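Local coordinates for protein enoyl-CoA hydratase (Thermus thermophilus, PDB 1WZ8) that probably catalyses the reversible hydration of enoyl-CoA thioesters, as a hexameric member of the crotonase family, at residues 216-219 and 220-224. Residues are numbered along the deposited sequence; the frame is centred on the assembly and turned at random.
Sequences HTKH and ALNHW
Helix 211-226 of this crotonase-fold hexamer presents H219 and H223, one turn apart, at a subunit interface. Their rings are oblique, with planes at 71° and centroids 4.8 Å apart, and NE2 of H219 approaches NE2 of H223 to 3.4 Å. Both nitrogens hydrogen-bond to OE1 of E233 in a third subunit, consistent with their convergence on it. H219 reaches this point with CG anti to its own amide nitrogen (chi1 -178°), and W91 of that subunit meets its ring edge-to-face. An alanine at this position would probably leave E233 of the third subunit with the H223 imidazole alone of this pair and remove the imidazole that W91 meets edge-to-face. Elsewhere on the helix, the extended K218 side chain runs obliquely past N222, its CE 3.6 Å from N222 ND2; NZ continues to a salt bridge with D127 and to the P100 carbonyl, while N222 OD1 accepts from K166 of a second subunit. The i to i+4 backbone bonds are sound up to N222: A220 N to H216 O and L221 N to T217 O are both 3.0 Å, N222 N to K218 O 2.9 Å. One residue further on, H223 N to H219 O is weak, 3.4 Å and bent to 123°, and H219 O also accepts from R226 NH1.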
loop_
_atom_site.group_PDB
_atom_site.type_symbol
_atom_site.label_atom_id
_atom_site.label_comp_id
_atom_site.label_asym_id
_atom_site.label_seq_id
_atom_site.Cartn_x
_atom_site.Cartn_y
_atom_site.Cartn_z
ATOM N N HIS A 216 -22.479 2.602 1.716
ATOM C CA HIS A 216 -21.471 1.550 1.706
ATOM C C HIS A 216 -20.670 1.462 0.410
ATOM O O HIS A 216 -19.465 1.204 0.442
ATOM C CB HIS A 216 -22.129 0.209 2.028
ATOM C CG HIS A 216 -22.639 0.128 3.433
ATOM N ND1 HIS A 216 -23.300 -0.974 3.928
ATOM C CD2 HIS A 216 -22.560 1.011 4.457
ATOM C CE1 HIS A 216 -23.604 -0.768 5.197
ATOM N NE2 HIS A 216 -23.167 0.429 5.544
ATOM N N THR A 217 -21.327 1.683 -0.726
ATOM C CA THR A 217 -20.633 1.625 -2.007
ATOM C C THR A 217 -19.670 2.806 -2.123
ATOM O O THR A 217 -18.525 2.644 -2.558
ATOM C CB THR A 217 -21.631 1.647 -3.193
ATOM O OG1 THR A 217 -22.525 0.532 -3.081
ATOM C CG2 THR A 217 -20.891 1.543 -4.516
ATOM N N LYS A 218 -20.139 3.994 -1.748
ATOM C CA LYS A 218 -19.298 5.181 -1.799
ATOM C C LYS A 218 -18.107 4.989 -0.876
ATOM O O LYS A 218 -16.966 5.239 -1.257
ATOM C CB LYS A 218 -20.071 6.435 -1.363
ATOM C CG LYS A 218 -19.162 7.621 -1.036
ATOM C CD LYS A 218 -19.939 8.893 -0.742
ATOM C CE LYS A 218 -18.990 10.019 -0.344
ATOM N NZ LYS A 218 -19.666 11.334 -0.264
ATOM N N HIS A 219 -18.384 4.536 0.340
ATOM C CA HIS A 219 -17.335 4.328 1.329
ATOM C C HIS A 219 -16.264 3.361 0.843
ATOM O O HIS A 219 -15.074 3.639 0.952
ATOM C CB HIS A 219 -17.935 3.801 2.634
ATOM C CG HIS A 219 -16.923 3.601 3.718
ATOM N ND1 HIS A 219 -16.321 4.651 4.374
ATOM C CD2 HIS A 219 -16.388 2.474 4.240
ATOM C CE1 HIS A 219 -15.458 4.179 5.256
ATOM N NE2 HIS A 219 -15.479 2.861 5.194
ATOM N N ALA A 220 -16.694 2.219 0.314
ATOM C CA ALA A 220 -15.763 1.213 -0.173
ATOM C C ALA A 220 -14.930 1.730 -1.342
ATOM O O ALA A 220 -13.722 1.503 -1.394
ATOM C CB ALA A 220 -16.520 -0.048 -0.578
ATOM N N LEU A 221 -15.566 2.417 -2.288
ATOM C CA LEU A 221 -14.824 2.960 -3.422
ATOM C C LEU A 221 -13.814 4.005 -2.961
ATOM O O LEU A 221 -12.683 4.041 -3.451
ATOM C CB LEU A 221 -15.773 3.601 -4.443
ATOM C CG LEU A 221 -16.617 2.700 -5.352
ATOM C CD1 LEU A 221 -17.616 3.564 -6.110
ATOM C CD2 LEU A 221 -15.728 1.945 -6.334
ATOM N N ASN A 222 -14.212 4.849 -2.011
ATOM C CA ASN A 222 -13.318 5.902 -1.543
ATOM C C ASN A 222 -12.056 5.416 -0.842
ATOM O O ASN A 222 -11.121 6.187 -0.647
ATOM C CB ASN A 222 -14.084 6.913 -0.683
ATOM C CG ASN A 222 -14.855 7.909 -1.528
ATOM O OD1 ASN A 222 -14.665 7.980 -2.741
ATOM N ND2 ASN A 222 -15.717 8.694 -0.892
ATOM N N HIS A 223 -12.015 4.139 -0.471
ATOM C CA HIS A 223 -10.811 3.605 0.150
ATOM C C HIS A 223 -9.680 3.627 -0.882
ATOM O O HIS A 223 -8.503 3.527 -0.525
ATOM C CB HIS A 223 -11.027 2.174 0.656
ATOM C CG HIS A 223 -11.513 2.102 2.072
ATOM N ND1 HIS A 223 -10.893 2.772 3.105
ATOM C CD2 HIS A 223 -12.538 1.416 2.629
ATOM C CE1 HIS A 223 -11.515 2.501 4.239
ATOM N NE2 HIS A 223 -12.516 1.680 3.978
ATOM N N TRP A 224 -10.027 3.734 -2.164
ATOM C CA TRP A 224 -8.988 3.805 -3.183
ATOM C C TRP A 224 -8.243 5.118 -2.994
ATOM O O TRP A 224 -7.022 5.169 -3.099
ATOM C CB TRP A 224 -9.571 3.742 -4.596
ATOM C CG TRP A 224 -9.864 2.348 -5.055
ATOM C CD1 TRP A 224 -10.952 1.588 -4.734
ATOM C CD2 TRP A 224 -9.037 1.532 -5.892
ATOM N NE1 TRP A 224 -10.855 0.351 -5.319
ATOM C CE2 TRP A 224 -9.689 0.287 -6.035
ATOM C CE3 TRP A 224 -7.807 1.730 -6.535
ATOM C CZ2 TRP A 224 -9.154 -0.757 -6.797
ATOM C CZ3 TRP A 224 -7.272 0.687 -7.297
ATOM C CH2 TRP A 224 -7.949 -0.540 -7.419
#